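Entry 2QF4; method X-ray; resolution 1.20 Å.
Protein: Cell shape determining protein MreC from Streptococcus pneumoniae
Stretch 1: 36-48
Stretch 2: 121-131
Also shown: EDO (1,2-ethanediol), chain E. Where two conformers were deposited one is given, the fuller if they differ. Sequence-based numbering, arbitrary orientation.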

ATOM      1  N   SER A  36       2.663  14.887   3.596  1.00 16.68           N
ATOM      2  CA  SER A  36       1.502  15.185   2.751  1.00 17.46           C
ATOM      3  C   SER A  36       0.526  14.010   2.716  1.00 17.14           C
ATOM      4  O   SER A  36       0.852  12.843   2.958  1.00 16.96           O
ATOM      5  N   GLU A  37      -0.690  14.344   2.327  1.00 17.71           N
ATOM      6  CA  GLU A  37      -1.777  13.407   2.346  1.00 18.40           C
ATOM      7  C   GLU A  37      -1.681  12.388   1.168  1.00 15.70           C
ATOM      8  O   GLU A  37      -2.383  11.383   1.204  1.00 19.39           O
ATOM      9  N   ASN A  38      -0.841  12.618   0.157  1.00 17.60           N
ATOM     10  CA  ASN A  38      -0.695  11.671  -0.952  1.00 16.73           C
ATOM     11  C   ASN A  38       0.308  10.619  -0.638  1.00 13.24           C
ATOM     12  O   ASN A  38       0.594   9.810  -1.507  1.00 14.31           O
ATOM     13  N   MET A  39       0.886  10.618   0.591  1.00 11.68           N
ATOM     14  CA  MET A  39       2.026   9.791   0.834  1.00  9.88           C
ATOM     15  C   MET A  39       1.684   8.388   1.269  1.00  8.33           C
ATOM     16  O   MET A  39       0.735   8.131   2.014  1.00  8.63           O
ATOM     17  N   LEU A  40       2.519   7.493   0.785  1.00  8.05           N
ATOM     18  CA  LEU A  40       2.573   6.100   1.217  1.00  7.81           C
ATOM     19  C   LEU A  40       3.704   5.947   2.206  1.00  7.96           C
ATOM     20  O   LEU A  40       4.515   6.845   2.371  1.00  9.86           O
ATOM     21  N   ALA A  41       3.721   4.824   2.910  1.00  7.76           N
ATOM     22  CA  ALA A  41       4.663   4.567   3.980  1.00  8.16           C
ATOM     23  C   ALA A  41       5.366   3.239   3.744  1.00  7.95           C
ATOM     24  O   ALA A  41       4.723   2.223   3.437  1.00  8.19           O
ATOM     25  N   ILE A  42       6.694   3.263   3.862  1.00  8.77           N
ATOM     26  CA  ILE A  42       7.564   2.124   3.598  1.00  9.72           C
ATOM     27  C   ILE A  42       8.460   1.777   4.789  1.00  9.81           C
ATOM     28  O   ILE A  42       8.872   2.629   5.591  1.00 10.00           O
ATOM     29  N   ALA A  43       8.775   0.501   4.876  1.00 10.35           N
ATOM     30  CA  ALA A  43       9.760  -0.022   5.810  1.00 11.87           C
ATOM     31  C   ALA A  43      10.358  -1.210   5.169  1.00 13.66           C
ATOM     32  O   ALA A  43       9.691  -1.967   4.489  1.00 13.88           O
ATOM     33  N   ASN A  44      11.642  -1.440   5.440  1.00 16.22           N
ATOM     34  CA  ASN A  44      12.296  -2.653   4.960  1.00 20.23           C
ATOM     35  C   ASN A  44      12.134  -2.799   3.424  1.00 19.45           C
ATOM     36  O   ASN A  44      12.019  -3.928   2.926  1.00 23.30           O
ATOM     37  N   GLY A  45      12.154  -1.690   2.688  1.00 19.17           N
ATOM     38  CA  GLY A  45      12.041  -1.722   1.223  1.00 18.50           C
ATOM     39  C   GLY A  45      10.653  -1.878   0.618  1.00 17.11           C
ATOM     40  O   GLY A  45      10.499  -1.796  -0.621  1.00 19.45           O
ATOM     41  N   GLY A  46       9.634  -2.073   1.450  1.00 13.66           N
ATOM     42  CA  GLY A  46       8.323  -2.361   0.927  1.00 12.16           C
ATOM     43  C   GLY A  46       7.218  -1.534   1.546  1.00 10.12           C
ATOM     44  O   GLY A  46       7.363  -0.889   2.601  1.00  9.69           O
ATOM     45  N   LEU A  47       6.060  -1.581   0.892  1.00  9.05           N
ATOM     46  CA  LEU A  47       4.894  -0.835   1.375  1.00  8.67           C
ATOM     47  C   LEU A  47       4.362  -1.413   2.675  1.00  7.73           C
ATOM     48  O   LEU A  47       4.126  -2.605   2.789  1.00  8.62           O
ATOM     49  N   ILE A  48       4.164  -0.531   3.656  1.00  7.78           N
ATOM     50  CA  ILE A  48       3.555  -0.946   4.934  1.00  8.15           C
ATOM     51  C   ILE A  48       2.279  -0.214   5.284  1.00  7.98           C
ATOM     52  O   ILE A  48       1.576  -0.652   6.166  1.00  8.02           O
ATOM     53  N   GLY A 121      -4.943   7.149  -8.617  1.00 11.37           N
ATOM     54  CA  GLY A 121      -5.727   7.609  -7.477  1.00 11.32           C
ATOM     55  C   GLY A 121      -4.939   8.556  -6.595  1.00 11.09           C
ATOM     56  O   GLY A 121      -4.047   9.264  -7.043  1.00 11.11           O
ATOM     57  N   ASN A 122      -5.324   8.611  -5.336  1.00 10.46           N
ATOM     58  CA  ASN A 122      -4.755   9.577  -4.413  1.00 10.70           C
ATOM     59  C   ASN A 122      -3.326   9.278  -4.023  1.00  9.78           C
ATOM     60  O   ASN A 122      -2.510  10.194  -3.895  1.00 10.26           O
ATOM     61  N   PHE A 123      -2.989   8.009  -3.859  1.00  8.98           N
ATOM     62  CA  PHE A 123      -1.658   7.597  -3.374  1.00  8.04           C
ATOM     63  C   PHE A 123      -0.822   7.326  -4.600  1.00  8.36           C
ATOM     64  O   PHE A 123      -0.498   6.212  -4.930  1.00  9.57           O
ATOM     65  N   ASN A 124      -0.455   8.417  -5.260  1.00  8.32           N
ATOM     66  CA  ASN A 124      -0.011   8.407  -6.646  1.00  8.95           C
ATOM     67  C   ASN A 124       1.476   8.226  -6.829  1.00  9.20           C
ATOM     68  O   ASN A 124       2.107   8.923  -7.572  1.00 10.74           O
ATOM     69  N   VAL A 125       2.052   7.230  -6.149  1.00  9.29           N
ATOM     70  CA  VAL A 125       3.448   6.862  -6.310  1.00  9.74           C
ATOM     71  C   VAL A 125       3.510   5.394  -6.693  1.00  9.07           C
ATOM     72  O   VAL A 125       3.133   4.529  -5.921  1.00  9.72           O
ATOM     73  N   ALA A 126       4.037   5.142  -7.873  1.00  9.43           N
ATOM     74  CA  ALA A 126       4.134   3.817  -8.439  1.00  9.72           C
ATOM     75  C   ALA A 126       5.434   3.100  -8.066  1.00  9.70           C
ATOM     76  O   ALA A 126       6.405   3.724  -7.641  1.00 10.40           O
ATOM     77  N   ASP A 127       5.420   1.773  -8.212  1.00  9.62           N
ATOM     78  CA  ASP A 127       6.604   0.921  -8.236  1.00  9.99           C
ATOM     79  C   ASP A 127       7.185   0.568  -6.875  1.00 10.47           C
ATOM     80  O   ASP A 127       8.212  -0.082  -6.797  1.00 12.10           O
ATOM     81  N   ILE A 128       6.513   0.910  -5.797  1.00  9.31           N
ATOM     82  CA  ILE A 128       6.948   0.489  -4.483  1.00  9.46           C
ATOM     83  C   ILE A 128       6.573  -0.995  -4.325  1.00  8.67           C
ATOM     84  O   ILE A 128       5.427  -1.367  -4.584  1.00  8.62           O
ATOM     85  N   PRO A 129       7.521  -1.859  -3.910  1.00  8.76           N
ATOM     86  CA  PRO A 129       7.176  -3.277  -3.710  1.00  8.96           C
ATOM     87  C   PRO A 129       6.051  -3.441  -2.697  1.00  8.47           C
ATOM     88  O   PRO A 129       6.099  -2.848  -1.623  1.00  9.11           O
ATOM     89  N   VAL A 130       5.110  -4.322  -3.021  1.00  8.09           N
ATOM     90  CA  VAL A 130       4.002  -4.704  -2.123  1.00  8.88           C
ATOM     91  C   VAL A 130       4.107  -6.160  -1.692  1.00  8.66           C
ATOM     92  O   VAL A 130       4.061  -6.458  -0.492  1.00  8.74           O
ATOM     93  N   GLY A 131       4.272  -7.059  -2.651  1.00  8.85           N
ATOM     94  CA  GLY A 131       4.359  -8.479  -2.344  1.00  9.04           C
ATOM     95  C   GLY A 131       4.250  -9.311  -3.581  1.00  8.86           C
ATOM     96  O   GLY A 131       4.522  -8.832  -4.679  1.00  9.85           O
TER

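Packing of residues 36-48 against residues 121-131 in MreC, a contact that buries 607 Å² summed over both sides. Stretch 1 opens with a type I turn from Ser36 to Met39 and then forms a hairpin, strands 40-43 and 46-48, closed by a type I' turn from Ala43 to Gly46; the strand of stretch 2 crosses strand 46-48 at 70°, so their backbones meet locally rather than along their length. At that meeting point Leu47 N donates to Pro129 O (2.8 Å, 167°). Gly46 CA lies 3.4 Å from Pro129 O, so the backbone itself packs against the carbonyl.

The apolar filling centres on Leu40 and Ile128. Leu40 (m, t) leaves its backbone sideways, but its end reaches the other stretch: CD2 rests 3.6 Å from Phe123 CD1, while CD1 sits 3.7 Å from Val125 CG1 and 4.1 Å from Ile128 CD1. The leucine fork thus fills the hollow lined by these three side chains. Ile128 (m, t) points toward stretch 1 and presses its CG2 between two hairpin residues, 3.9 Å from Ile42 CG2 and 4.0 Å from Leu47 CB. Ile42 (p, t) and Leu47 (t, p) both point toward stretch 2; Leu47 also extends CD2 to 3.9 Å from Val130 CG2, Val130 being t. At the turn, Pro129 CD lies 3.4 Å from Gly45 O.

Phe123 (m) lays its ring beside the chain at residues 37-40. Met39 O meets the ring edge, 3.4 Å from Phe123 CE1, whereas Met39 turns its own side chain (m, t, t) away; its SD accepts a weak hydrogen bond from Ser36 N (3.4 Å).

Asparagines provide the polar links nearby. Asn122 (t) swings its end inward, and its ND2 donates to Glu37 O (3.3 Å). Asn38 and Asn124, both p, join through Asn38 ND2 and Asn124 OD1 (3.0 Å). Ser36 OG donates to Asn38 OD1 (2.9 Å), bracing that amide from its own turn. Water 1 bridges the two stretches, donating to Asn38 O (2.9 Å) and Asn124 OD1 (2.7 Å); water 2 likewise bridges Leu47 O (2.8 Å) and Val130 O (2.7 Å).

A 1,2-ethanediol, probably from the crystallisation liquor, lies against stretch 2: its O1 donates to Asp127 O (3.2 Å), and its O2 approaches Val125 CG2 (3.9 Å).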

ATOM      1  CB  SER A  36       1.899  15.622   1.308  1.00 17.86           C
ATOM      2  OG  SER A  36       2.800  14.758   0.626  1.00 21.33           O
ATOM      3  CB  GLU A  37      -3.160  14.124   2.265  1.00 19.82           C
ATOM      4  CG  GLU A  37      -3.286  15.649   2.388  0.50 22.65           C
ATOM      5  CD  GLU A  37      -2.678  16.284   3.619  0.50 23.26           C
ATOM      6  OE1 GLU A  37      -3.266  16.203   4.713  0.50 26.37           O
ATOM      7  OE2 GLU A  37      -1.643  16.946   3.459  0.50 24.85           O
ATOM      8  CB  ASN A  38      -0.350  12.341  -2.357  1.00 16.60           C
ATOM      9  CG  ASN A  38       1.140  12.847  -2.500  1.00 17.27           C
ATOM     10  OD1 ASN A  38       1.825  13.099  -1.511  1.00 17.97           O
ATOM     11  ND2 ASN A  38       1.626  12.983  -3.760  1.00 18.76           N
ATOM     12  CB  MET A  39       2.982  10.443   1.846  1.00  9.93           C
ATOM     13  CG  MET A  39       3.687  11.674   1.295  1.00 12.16           C
ATOM     14  SD  MET A  39       4.733  12.424   2.535  1.00 13.16           S
ATOM     15  CE  MET A  39       5.801  13.424   1.440  1.00 16.08           C
ATOM     16  CB  LEU A  40       2.689   5.161   0.017  1.00  8.65           C
ATOM     17  CG  LEU A  40       1.428   5.101  -0.873  1.00  8.24           C
ATOM     18  CD1 LEU A  40       1.679   4.217  -2.081  1.00 12.60           C
ATOM     19  CD2 LEU A  40       0.242   4.537  -0.065  1.00  9.83           C
ATOM     20  CB  ALA A  41       3.909   4.533   5.322  1.00  8.77           C
ATOM     21  CB  ILE A  42       8.391   2.362   2.293  1.00 11.16           C
ATOM     22  CG1 ILE A  42       9.566   3.263   2.432  0.50 10.15           C
ATOM     23  CG2 ILE A  42       7.492   2.888   1.185  0.50 10.50           C
ATOM     24  CD1 ILE A  42      10.536   3.139   1.245  0.50 11.76           C
ATOM     25  CB  ALA A  43       9.108  -0.438   7.130  1.00 14.27           C
ATOM     26  CB  ASN A  44      11.699  -3.881   5.710  1.00 21.23           C
ATOM     27  CG  ASN A  44      11.986  -3.889   7.242  1.00 24.63           C
ATOM     28  OD1 ASN A  44      13.042  -3.458   7.689  1.00 29.35           O
ATOM     29  ND2 ASN A  44      11.045  -4.437   8.029  1.00 24.09           N
ATOM     30  CB  LEU A  47       3.780  -0.906   0.336  1.00  7.95           C
ATOM     31  CG  LEU A  47       2.590   0.035   0.596  1.00  8.08           C
ATOM     32  CD1 LEU A  47       3.029   1.516   0.509  1.00  9.47           C
ATOM     33  CD2 LEU A  47       1.441  -0.282  -0.359  1.00  9.14           C
ATOM     34  CB  ILE A  48       4.582  -0.944   6.093  1.00  8.69           C
ATOM     35  CG1 ILE A  48       5.154   0.447   6.396  1.00  9.56           C
ATOM     36  CG2 ILE A  48       5.710  -1.948   5.791  1.00 10.82           C
ATOM     37  CD1 ILE A  48       4.235   1.327   7.218  1.00 10.31           C
ATOM     38  CB  ASN A 122      -5.617   9.674  -3.148  1.00 11.75           C
ATOM     39  CG  ASN A 122      -5.039  10.669  -2.101  0.50 12.30           C
ATOM     40  OD1 ASN A 122      -5.075  11.876  -2.293  0.50 16.80           O
ATOM     41  ND2 ASN A 122      -4.425  10.142  -1.031  0.50 13.39           N
ATOM     42  CB  PHE A 123      -1.814   6.426  -2.428  1.00  8.88           C
ATOM     43  CG  PHE A 123      -2.528   6.802  -1.158  1.00  8.41           C
ATOM     44  CD1 PHE A 123      -1.867   7.504  -0.173  1.00  9.26           C
ATOM     45  CD2 PHE A 123      -3.851   6.503  -0.962  1.00  9.46           C
ATOM     46  CE1 PHE A 123      -2.507   7.917   0.966  1.00  9.54           C
ATOM     47  CE2 PHE A 123      -4.501   6.909   0.195  1.00 10.46           C
ATOM     48  CZ  PHE A 123      -3.822   7.623   1.153  1.00 10.36           C
ATOM     49  CB  ASN A 124      -0.543   9.647  -7.406  1.00  9.45           C
ATOM     50  CG  ASN A 124      -0.015  10.968  -6.904  1.00  9.59           C
ATOM     51  OD1 ASN A 124       0.444  11.075  -5.790  1.00 10.57           O
ATOM     52  ND2 ASN A 124      -0.041  11.985  -7.764  1.00 12.15           N
ATOM     53  CB  VAL A 125       4.334   7.143  -5.057  1.00 10.95           C
ATOM     54  CG1 VAL A 125       3.629   6.805  -3.776  0.50 11.05           C
ATOM     55  CG2 VAL A 125       5.688   6.484  -5.153  0.50 11.58           C
ATOM     56  CB  ALA A 126       4.002   3.915  -9.981  1.00 10.93           C
ATOM     57  CB  ASP A 127       7.695   1.492  -9.182  1.00 11.34           C
ATOM     58  CG  ASP A 127       7.184   1.700 -10.590  1.00 13.98           C
ATOM     59  OD1 ASP A 127       6.426   0.892 -11.111  1.00 15.78           O
ATOM     60  OD2 ASP A 127       7.546   2.727 -11.209  1.00 21.11           O
ATOM     61  CB  ILE A 128       6.251   1.287  -3.379  1.00  8.88           C
ATOM     62  CG1 ILE A 128       6.578   2.774  -3.487  1.00 10.08           C
ATOM     63  CG2 ILE A 128       6.629   0.739  -1.998  1.00 10.04           C
ATOM     64  CD1 ILE A 128       5.682   3.664  -2.609  1.00 11.86           C
ATOM     65  CB  PRO A 129       8.492  -3.901  -3.211  1.00 10.02           C
ATOM     66  CG  PRO A 129       9.536  -2.988  -3.768  1.00 10.80           C
ATOM     67  CD  PRO A 129       8.951  -1.626  -3.670  1.00 10.26           C
ATOM     68  CB  VAL A 130       2.646  -4.421  -2.785  1.00  8.32           C
ATOM     69  CG1 VAL A 130       1.481  -4.859  -1.884  1.00  9.44           C
ATOM     70  CG2 VAL A 130       2.523  -2.938  -3.065  1.00  9.87           C
TER
HETATM   71  C1  EDO E 603      10.562   2.954  -5.765  1.00 36.66           C
HETATM   72  O1  EDO E 603      10.288   1.690  -5.160  1.00 37.87           O
HETATM   73  C2  EDO E 603       9.251   3.627  -6.146  1.00 35.28           C
HETATM   74  O2  EDO E 603       9.205   4.917  -5.530  1.00 36.48           O
HETATM   75  O   HOH W   1       2.123  10.132  -3.937  1.00 18.56           O
HETATM   76  O   HOH W   2       4.892  -5.121   1.759  1.00 13.30           O